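Local coordinates for putative methyltransferase protein (Bacteroides fragilis, PDB 5BP9) that binds S-adenosyl-L-homocysteine and probably transfers methyl groups from S-adenosylmethionine, at residues A[92-97]-A[113-118]; A[263-268]-A[272-277]; A[106-111]-A[150-155]. One frame throughout, in Å; residues are numbered along the deposited sequence. Where two conformers were deposited one is given.

Interaction 1 (A[92-97]-A[113-118]); sequences LLERTA and GCHALA
Glu94 and His115 reach across from two helices and make this contact alone, burying 84 Å² between them; it illustrates how a single polar pair can link helices whose backbones stay well apart. Along the second segment, Gly113 comes first, as the N-cap of helix 114-121, and Gly113 O accepts Leu117 N at 2.8 Å. Cys114 then opens the helix and turns its SG over the centre of one face of the His115 ring, 4.0 Å above the plane. His115 itself carries CG beside the backbone N (chi1 -63°), which sends the imidazole toward helix 92-100. There NE2 donates to Glu94 OE1 at 2.8 Å, with an N-H...O angle of 155°. The acceptor lies in the plane of the imidazole, whereas OE1 is approached from above the carboxylate plane, the two flat groups standing 84° apart. OE1 is also salt-bridged to Arg85, which binds S-adenosyl-L-homocysteine, and the His115 ring touches that ligand as well; Glu94 is thus a second-shell residue. Beyond His115, Ala116 rests against Asp107 of strand 104-108, as His115 does too. Helix 92-100 in turn lays Leu93, Thr96 and Ala97 on Leu274 of strand 272-279, so the pair spans the distance between helices packed against different strands of one sheet.

Interaction 2 (A[263-268]-A[272-277]); sequences EMIKEG and DYLARL
The side chains of Glu263 and Arg276 run alongside each other in the same direction, in a hydrogen-bonded pair of an antiparallel hairpin. Glu263 OE1 takes a nearly straight salt-bridging bond (168°) from Arg276 NH1 at 3.0 Å. OE1 lies at the guanidinium edge, near its plane, but NH1 reaches it from above the carboxylate plane, the two planes being 67° apart. A water also joins Arg276 NE to Glu263 OE1. Over one guanidinium face comes Ile265 CD1, 3.7 Å above the plane and centred on it. The neighbouring backbone contains a classic beta bulge, with Ile265 and Lys266 both facing Leu274. The carbonyl O of Leu274 accepts from Ile265 N at 2.9 Å and from Lys266 N at 3.3 Å, while Lys266 O receives Leu274 N. At the bulge Ile265 points toward the partner strand, where its CG2 meets Leu274 CD2 at 4.0 Å. On the sheet face of Tyr273 and Ala275, selenomethionine Met264 makes a tentative Met-aromatic contact with Tyr273, since it holds for one of two conformers.

Further out, strand 272-279 is hydrogen-bonded along its other edge to strand 195-202. Helix 248-257 covers Tyr273 and Ala275, Tyr273 OH bonds to the carbonyl of Ile246, and Lys266 NZ reaches Thr96 of helix 92-100. With charge met at its edge and aliphatic carbon on its face, the guanidinium probably has little rotational freedom, although Glu263 stays exposed and solvent probably tempers the salt bridge.

Interaction 3 (A[106-111]-A[150-155]); sequences LDVGAG and VNLFDE. With SAH (S-adenosyl-L-homocysteine), chain D.
Val108 and Leu152 meet with their side chains at about a right angle, CG1 of Val108 standing 4.0 Å from CD2 of Leu152. Leu152 holds CG anti to its amide nitrogen (chi1 176°), which carries CG toward strand 104-108, and chi2 (67°) spreads the branches so that CD2 meets Val108 while CD1 approaches Leu106 CD2 at 4.3 Å. CD2 of Leu152 also lies over the rim of one face of the Phe153 ring. Buried methyl groups therefore hold the side chain, while the backbone of the same residue faces the ligand: Leu152 N donates almost straight (174°) to adenine N1 of S-adenosyl-L-homocysteine at 3.1 Å. Asn151 OD1 accepts Phe153 N at 3.0 Å, an Asx turn within the type I turn from Asn151 to Asp154, and this fixes the amide beside the adenine, where OD1 takes a weak bond from N6. At the other end of the ligand, Gly109 O receives the amino N of the homocysteine at 2.7 Å. Gly109 and Gly111 both have positive phi and run close along the ligand. A glycine-rich turn after a central strand, with an adenine-reading loop two strands away, is characteristic of the Rossmann-like class I methyltransferase fold.

Overall arrangement
Interactions 2 and 3 both reach the mixed sheet, against whose strands the helices of interaction 1 pack; of the three, only interactions 1 and 3 lie at the cofactor. Interaction 3 holds the adenine and the amino group directly. The centres of interactions 1 and 3 are about 16 Å apart, yet they touch where Ala116 N lies 3.2 Å from Asp107 OD2, and the His115 side chain comes within about 3 Å of the ligand. Interaction 2 is remote: its centre is about 21 Å from that of interaction 3, with nearest atoms about 10 Å apart, and the side chain of Leu274 is about 12 Å from the ligand. Helix 92-100 makes the connection, since Thr96 OG1 and Lys266 NZ are 2.9 Å apart and Leu93 packs on the hairpin.

Interaction 1 (A[92-97]-A[113-118])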
loop_
_atom_site.group_PDB
_atom_site.type_symbol
_atom_site.label_atom_id
_atom_site.label_comp_id
_atom_site.label_asym_id
_atom_site.label_seq_id
_atom_site.Cartn_x
_atom_site.Cartn_y
_atom_site.Cartn_z
ATOM N N LEU A 92 6.292 -13.022 4.908
ATOM C CA LEU A 92 6.209 -13.989 3.815
ATOM C C LEU A 92 5.627 -13.432 2.522
ATOM O O LEU A 92 6.209 -13.591 1.451
ATOM C CB LEU A 92 5.374 -15.180 4.265
ATOM C CG LEU A 92 5.124 -16.271 3.228
ATOM C CD1 LEU A 92 6.445 -16.929 2.840
ATOM C CD2 LEU A 92 4.139 -17.293 3.775
ATOM N N LEU A 93 4.478 -12.777 2.615
ATOM C CA LEU A 93 3.806 -12.351 1.387
ATOM C C LEU A 93 4.587 -11.268 0.670
ATOM O O LEU A 93 4.614 -11.238 -0.576
ATOM C CB LEU A 93 2.376 -11.913 1.658
ATOM C CG LEU A 93 1.467 -12.982 2.300
ATOM C CD1 LEU A 93 0.084 -12.387 2.544
ATOM C CD2 LEU A 93 1.361 -14.230 1.451
ATOM N N GLU A 94 5.240 -10.414 1.439
ATOM C CA GLU A 94 6.052 -9.345 0.875
ATOM C C GLU A 94 7.331 -9.892 0.252
ATOM O O GLU A 94 7.693 -9.499 -0.864
ATOM C CB GLU A 94 6.353 -8.268 1.919
ATOM C CG GLU A 94 5.085 -7.570 2.411
ATOM C CD GLU A 94 5.350 -6.575 3.513
ATOM O OE1 GLU A 94 6.501 -6.129 3.658
ATOM O OE2 GLU A 94 4.390 -6.245 4.249
ATOM N N ARG A 95 7.994 -10.816 0.951
ATOM C CA ARG A 95 9.192 -11.456 0.413
ATOM C C ARG A 95 8.880 -12.153 -0.904
ATOM O O ARG A 95 9.666 -12.086 -1.862
ATOM C CB ARG A 95 9.785 -12.469 1.417
ATOM C CG ARG A 95 10.272 -11.873 2.722
ATOM C CD ARG A 95 11.088 -12.884 3.529
ATOM N NE ARG A 95 10.392 -14.163 3.769
ATOM C CZ ARG A 95 9.696 -14.497 4.865
ATOM N NH1 ARG A 95 9.527 -13.651 5.882
ATOM N NH2 ARG A 95 9.138 -15.702 4.941
ATOM N N THR A 96 7.722 -12.819 -0.952
ATOM C CA THR A 96 7.295 -13.571 -2.116
ATOM C C THR A 96 7.112 -12.620 -3.295
ATOM O O THR A 96 7.577 -12.870 -4.403
ATOM C CB THR A 96 5.977 -14.335 -1.827
ATOM O OG1 THR A 96 6.191 -15.258 -0.742
ATOM C CG2 THR A 96 5.490 -15.087 -3.070
ATOM N N ALA A 97 6.437 -11.508 -3.044
ATOM C CA ALA A 97 6.240 -10.507 -4.082
ATOM C C ALA A 97 7.531 -9.884 -4.617
ATOM O O ALA A 97 7.677 -9.761 -5.823
ATOM C CB ALA A 97 5.282 -9.429 -3.580
ATOM N N GLY A 113 10.759 3.323 2.195
ATOM C CA GLY A 113 11.601 2.828 1.099
ATOM C C GLY A 113 12.169 1.441 1.274
ATOM O O GLY A 113 13.003 1.020 0.459
ATOM N N CYS A 114 11.701 0.703 2.282
ATOM C CA CYS A 114 12.208 -0.626 2.553
ATOM C C CYS A 114 12.150 -1.557 1.339
ATOM O O CYS A 114 13.146 -2.234 1.044
ATOM C CB CYS A 114 11.484 -1.247 3.775
ATOM S SG CYS A 114 9.675 -1.488 3.662
ATOM N N HIS A 115 11.002 -1.602 0.650
ATOM C CA HIS A 115 10.864 -2.476 -0.492
ATOM C C HIS A 115 11.755 -1.983 -1.620
ATOM O O HIS A 115 12.462 -2.789 -2.238
ATOM C CB HIS A 115 9.417 -2.623 -0.942
ATOM C CG HIS A 115 8.539 -3.249 0.093
ATOM N ND1 HIS A 115 7.315 -2.727 0.456
ATOM C CD2 HIS A 115 8.723 -4.345 0.856
ATOM C CE1 HIS A 115 6.786 -3.486 1.394
ATOM N NE2 HIS A 115 7.625 -4.471 1.656
ATOM N N ALA A 116 11.738 -0.672 -1.866
ATOM C CA ALA A 116 12.522 -0.091 -2.946
ATOM C C ALA A 116 14.006 -0.366 -2.750
ATOM O O ALA A 116 14.680 -0.771 -3.707
ATOM C CB ALA A 116 12.264 1.400 -3.077
ATOM N N LEU A 117 14.511 -0.166 -1.532
ATOM C CA LEU A 117 15.916 -0.500 -1.224
ATOM C C LEU A 117 16.269 -1.966 -1.441
ATOM O O LEU A 117 17.331 -2.275 -1.960
ATOM C CB LEU A 117 16.268 -0.094 0.206
ATOM C CG LEU A 117 16.289 1.418 0.457
ATOM C CD1 LEU A 117 16.418 1.735 1.946
ATOM C CD2 LEU A 117 17.398 2.119 -0.318
ATOM N N ALA A 118 15.390 -2.868 -1.033
ATOM C CA ALA A 118 15.613 -4.297 -1.253
ATOM C C ALA A 118 15.687 -4.617 -2.727
ATOM O O ALA A 118 16.559 -5.371 -3.167
ATOM C CB ALA A 118 14.546 -5.126 -0.574
#

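Interaction 2 (A[263-268]-A[272-277])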
loop_
_atom_site.group_PDB
_atom_site.type_symbol
_atom_site.label_atom_id
_atom_site.label_comp_id
_atom_site.label_asym_id
_atom_site.label_seq_id
_atom_site.Cartn_x
_atom_site.Cartn_y
_atom_site.Cartn_z
ATOM N N GLU A 263 -5.350 -13.813 -9.796
ATOM C CA GLU A 263 -4.809 -15.137 -9.485
ATOM C C GLU A 263 -4.299 -15.132 -8.045
ATOM O O GLU A 263 -3.545 -14.239 -7.636
ATOM C CB GLU A 263 -3.665 -15.528 -10.448
ATOM C CG GLU A 263 -3.231 -16.978 -10.260
ATOM C CD GLU A 263 -2.093 -17.437 -11.155
ATOM O OE1 GLU A 263 -1.780 -16.758 -12.167
ATOM O OE2 GLU A 263 -1.527 -18.513 -10.835
HETATM N N MSE A 264 -4.706 -16.136 -7.278
HETATM C CA MSE A 264 -4.166 -16.363 -5.949
HETATM C C MSE A 264 -2.765 -16.895 -6.095
HETATM O O MSE A 264 -2.571 -17.927 -6.758
HETATM C CB MSE A 264 -5.071 -17.412 -5.292
HETATM C CG MSE A 264 -4.532 -17.971 -3.991
HETATM SE SE MSE A 264 -4.380 -16.466 -2.762
HETATM C CE MSE A 264 -6.284 -16.349 -2.302
ATOM N N ILE A 265 -1.771 -16.213 -5.510
ATOM C CA ILE A 265 -0.352 -16.654 -5.564
ATOM C C ILE A 265 0.064 -17.375 -4.282
ATOM O O ILE A 265 0.707 -18.436 -4.335
ATOM C CB ILE A 265 0.607 -15.451 -5.813
ATOM C CG1 ILE A 265 0.290 -14.768 -7.153
ATOM C CG2 ILE A 265 2.082 -15.855 -5.746
ATOM C CD1 ILE A 265 0.354 -15.637 -8.399
ATOM N N LYS A 266 -0.272 -16.794 -3.127
ATOM C CA LYS A 266 0.072 -17.394 -1.848
ATOM C C LYS A 266 -0.851 -16.960 -0.717
ATOM O O LYS A 266 -1.255 -15.794 -0.641
ATOM C CB LYS A 266 1.506 -17.022 -1.473
ATOM C CG LYS A 266 2.055 -17.838 -0.300
ATOM C CD LYS A 266 3.541 -17.633 -0.115
ATOM C CE LYS A 266 4.363 -18.473 -1.076
ATOM N NZ LYS A 266 5.810 -18.133 -0.979
ATOM N N GLU A 267 -1.136 -17.891 0.198
ATOM C CA GLU A 267 -1.854 -17.581 1.433
ATOM C C GLU A 267 -0.907 -17.527 2.622
ATOM O O GLU A 267 0.033 -18.313 2.718
ATOM C CB GLU A 267 -2.919 -18.629 1.697
ATOM C CG GLU A 267 -3.931 -18.708 0.583
ATOM C CD GLU A 267 -5.159 -19.502 0.961
ATOM O OE1 GLU A 267 -5.202 -20.707 0.644
ATOM O OE2 GLU A 267 -6.069 -18.916 1.582
ATOM N N GLY A 268 -1.193 -16.601 3.537
ATOM C CA GLY A 268 -0.536 -16.518 4.828
ATOM C C GLY A 268 -1.398 -17.282 5.813
ATOM O O GLY A 268 -2.371 -17.949 5.422
ATOM N N ASP A 272 -4.744 -13.663 5.276
ATOM C CA ASP A 272 -4.045 -12.814 4.334
ATOM C C ASP A 272 -3.597 -13.585 3.099
ATOM O O ASP A 272 -3.436 -14.807 3.118
ATOM C CB ASP A 272 -2.861 -12.068 4.978
ATOM C CG ASP A 272 -1.946 -12.956 5.809
ATOM O OD1 ASP A 272 -2.268 -14.128 6.089
ATOM O OD2 ASP A 272 -0.886 -12.443 6.176
ATOM N N TYR A 273 -3.404 -12.843 2.010
ATOM C CA TYR A 273 -3.024 -13.453 0.752
ATOM C C TYR A 273 -2.309 -12.474 -0.160
ATOM O O TYR A 273 -2.436 -11.243 0.008
ATOM C CB TYR A 273 -4.243 -14.033 0.033
ATOM C CG TYR A 273 -5.177 -12.960 -0.457
ATOM C CD1 TYR A 273 -6.146 -12.462 0.371
ATOM C CD2 TYR A 273 -5.048 -12.428 -1.736
ATOM C CE1 TYR A 273 -6.983 -11.430 -0.009
ATOM C CE2 TYR A 273 -5.886 -11.392 -2.161
ATOM C CZ TYR A 273 -6.854 -10.906 -1.302
ATOM O OH TYR A 273 -7.635 -9.885 -1.737
ATOM N N LEU A 274 -1.578 -13.051 -1.115
ATOM C CA LEU A 274 -0.937 -12.316 -2.201
ATOM C C LEU A 274 -1.617 -12.719 -3.478
ATOM O O LEU A 274 -1.742 -13.925 -3.755
ATOM C CB LEU A 274 0.554 -12.602 -2.263
ATOM C CG LEU A 274 1.348 -11.917 -3.397
ATOM C CD1 LEU A 274 1.451 -10.409 -3.189
ATOM C CD2 LEU A 274 2.712 -12.555 -3.567
ATOM N N ALA A 275 -2.070 -11.714 -4.245
ATOM C CA ALA A 275 -2.693 -11.934 -5.535
ATOM C C ALA A 275 -1.908 -11.261 -6.651
ATOM O O ALA A 275 -1.180 -10.286 -6.428
ATOM C CB ALA A 275 -4.119 -11.402 -5.544
ATOM N N ARG A 276 -2.079 -11.802 -7.852
ATOM C CA ARG A 276 -1.528 -11.225 -9.090
ATOM C C ARG A 276 -2.683 -10.828 -9.981
ATOM O O ARG A 276 -3.568 -11.647 -10.255
ATOM C CB ARG A 276 -0.637 -12.249 -9.825
ATOM C CG ARG A 276 -0.027 -11.700 -11.108
ATOM C CD ARG A 276 1.151 -12.540 -11.590
ATOM N NE ARG A 276 0.759 -13.921 -11.843
ATOM C CZ ARG A 276 1.595 -14.957 -11.898
ATOM N NH1 ARG A 276 1.116 -16.187 -12.141
ATOM N NH2 ARG A 276 2.897 -14.779 -11.708
ATOM N N LEU A 277 -2.678 -9.571 -10.414
ATOM C CA LEU A 277 -3.697 -9.026 -11.299
ATOM C C LEU A 277 -3.037 -8.706 -12.654
ATOM O O LEU A 277 -1.969 -8.108 -12.719
ATOM C CB LEU A 277 -4.331 -7.756 -10.703
ATOM C CG LEU A 277 -4.855 -7.875 -9.257
ATOM C CD1 LEU A 277 -5.154 -6.506 -8.631
ATOM C CD2 LEU A 277 -6.091 -8.739 -9.184
HETATM O O HOH W 1 -1.797 -14.404 -12.989
HETATM O O HOH W 2 -5.573 -16.674 3.562
#

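Interaction 3 (A[106-111]-A[150-155])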
loop_
_atom_site.group_PDB
_atom_site.type_symbol
_atom_site.label_atom_id
_atom_site.label_comp_id
_atom_site.label_asym_id
_atom_site.label_seq_id
_atom_site.Cartn_x
_atom_site.Cartn_y
_atom_site.Cartn_z
ATOM N N LEU A 106 7.125 -0.405 -10.150
ATOM C CA LEU A 106 6.559 0.697 -9.363
ATOM C C LEU A 106 6.240 0.213 -7.950
ATOM O O LEU A 106 5.429 -0.721 -7.776
ATOM C CB LEU A 106 5.264 1.233 -10.013
ATOM C CG LEU A 106 4.585 2.385 -9.261
ATOM C CD1 LEU A 106 5.503 3.600 -9.179
ATOM C CD2 LEU A 106 3.263 2.730 -9.929
ATOM N N ASP A 107 6.864 0.845 -6.969
ATOM C CA ASP A 107 6.579 0.607 -5.547
ATOM C C ASP A 107 5.580 1.675 -5.065
ATOM O O ASP A 107 5.959 2.826 -4.805
ATOM C CB ASP A 107 7.908 0.639 -4.768
ATOM C CG ASP A 107 7.768 0.325 -3.318
ATOM O OD1 ASP A 107 6.662 0.011 -2.847
ATOM O OD2 ASP A 107 8.818 0.409 -2.633
ATOM N N VAL A 108 4.304 1.275 -4.982
ATOM C CA VAL A 108 3.204 2.207 -4.656
ATOM C C VAL A 108 3.082 2.348 -3.140
ATOM O O VAL A 108 2.952 1.345 -2.410
ATOM C CB VAL A 108 1.860 1.701 -5.207
ATOM C CG1 VAL A 108 0.747 2.674 -4.875
ATOM C CG2 VAL A 108 1.925 1.435 -6.701
ATOM N N GLY A 109 3.091 3.595 -2.665
ATOM C CA GLY A 109 2.956 3.892 -1.235
ATOM C C GLY A 109 4.166 3.358 -0.503
ATOM O O GLY A 109 4.064 2.584 0.447
ATOM N N ALA A 110 5.340 3.758 -0.984
ATOM C CA ALA A 110 6.596 3.114 -0.605
ATOM C C ALA A 110 7.105 3.393 0.828
ATOM O O ALA A 110 8.022 2.718 1.329
ATOM C CB ALA A 110 7.626 3.443 -1.656
ATOM N N GLY A 111 6.534 4.409 1.475
ATOM C CA GLY A 111 6.796 4.652 2.889
ATOM C C GLY A 111 8.239 4.977 3.174
ATOM O O GLY A 111 8.762 5.932 2.613
ATOM N N VAL A 150 4.021 11.778 -5.219
ATOM C CA VAL A 150 2.912 11.839 -6.140
ATOM C C VAL A 150 1.865 10.797 -5.738
ATOM O O VAL A 150 2.169 9.740 -5.183
ATOM C CB VAL A 150 3.395 11.710 -7.603
ATOM C CG1 VAL A 150 4.007 10.334 -7.836
ATOM C CG2 VAL A 150 2.268 12.032 -8.596
ATOM N N ASN A 151 0.618 11.193 -5.965
ATOM C CA ASN A 151 -0.545 10.342 -5.714
ATOM C C ASN A 151 -0.710 9.397 -6.908
ATOM O O ASN A 151 -0.740 9.856 -8.047
ATOM C CB ASN A 151 -1.792 11.217 -5.554
ATOM C CG ASN A 151 -2.994 10.462 -5.014
ATOM O OD1 ASN A 151 -3.337 9.385 -5.496
ATOM N ND2 ASN A 151 -3.663 11.046 -4.030
ATOM N N LEU A 152 -0.838 8.084 -6.647
ATOM C CA LEU A 152 -1.062 7.096 -7.689
ATOM C C LEU A 152 -2.134 7.513 -8.699
ATOM O O LEU A 152 -1.995 7.252 -9.898
ATOM C CB LEU A 152 -1.473 5.759 -7.025
ATOM C CG LEU A 152 -1.849 4.598 -7.956
ATOM C CD1 LEU A 152 -0.630 4.133 -8.723
ATOM C CD2 LEU A 152 -2.463 3.454 -7.173
ATOM N N PHE A 153 -3.206 8.146 -8.195
ATOM C CA PHE A 153 -4.371 8.467 -9.006
ATOM C C PHE A 153 -4.270 9.784 -9.789
ATOM O O PHE A 153 -5.170 10.104 -10.584
ATOM C CB PHE A 153 -5.623 8.449 -8.142
ATOM C CG PHE A 153 -5.882 7.118 -7.520
ATOM C CD1 PHE A 153 -6.242 6.034 -8.316
ATOM C CD2 PHE A 153 -5.727 6.929 -6.163
ATOM C CE1 PHE A 153 -6.449 4.799 -7.746
ATOM C CE2 PHE A 153 -5.945 5.695 -5.594
ATOM C CZ PHE A 153 -6.317 4.633 -6.378
ATOM N N ASP A 154 -3.171 10.505 -9.608
ATOM C CA ASP A 154 -2.971 11.809 -10.261
ATOM C C ASP A 154 -3.041 11.596 -11.771
ATOM O O ASP A 154 -2.316 10.765 -12.307
ATOM C CB ASP A 154 -1.604 12.377 -9.820
ATOM C CG ASP A 154 -1.371 13.806 -10.231
ATOM O OD1 ASP A 154 -1.837 14.233 -11.300
ATOM O OD2 ASP A 154 -0.665 14.512 -9.479
ATOM N N GLU A 155 -3.916 12.353 -12.453
ATOM C CA GLU A 155 -4.053 12.247 -13.904
ATOM C C GLU A 155 -2.752 12.571 -14.622
ATOM O O GLU A 155 -2.555 12.139 -15.757
ATOM C CB GLU A 155 -5.165 13.171 -14.415
ATOM C CG GLU A 155 -6.554 12.771 -13.952
ATOM C CD GLU A 155 -6.982 13.347 -12.611
ATOM O OE1 GLU A 155 -6.150 14.017 -11.898
ATOM O OE2 GLU A 155 -8.179 13.119 -12.284
HETATM N N SAH D . 4.523 0.151 1.582
HETATM C CA SAH D . 5.017 0.709 2.900
HETATM C CB SAH D . 4.029 1.658 3.595
HETATM C CG SAH D . 2.610 1.123 3.793
HETATM S SD SAH D . 1.577 2.357 4.530
HETATM C C SAH D . 5.359 -0.405 3.850
HETATM O O SAH D . 5.142 -1.575 3.557
HETATM O OXT SAH D . 5.868 -0.200 4.951
HETATM C "C5'" SAH D . 0.735 3.025 3.118
HETATM C "C4'" SAH D . 1.533 4.120 2.420
HETATM O "O4'" SAH D . 0.801 4.525 1.244
HETATM C "C3'" SAH D . 1.775 5.398 3.220
HETATM O "O3'" SAH D . 3.183 5.731 3.200
HETATM C "C2'" SAH D . 0.906 6.443 2.528
HETATM O "O2'" SAH D . 1.346 7.782 2.644
HETATM C "C1'" SAH D . 0.884 5.950 1.099
HETATM N N9 SAH D . -0.239 6.378 0.250
HETATM C C8 SAH D . -1.530 6.464 0.611
HETATM N N7 SAH D . -2.332 6.808 -0.350
HETATM C C5 SAH D . -1.502 6.937 -1.447
HETATM C C6 SAH D . -1.725 7.287 -2.786
HETATM N N6 SAH D . -2.944 7.569 -3.278
HETATM N N1 SAH D . -0.657 7.331 -3.630
HETATM C C2 SAH D . 0.568 7.054 -3.134
HETATM N N3 SAH D . 0.889 6.707 -1.876
HETATM C C4 SAH D . -0.189 6.674 -1.067
#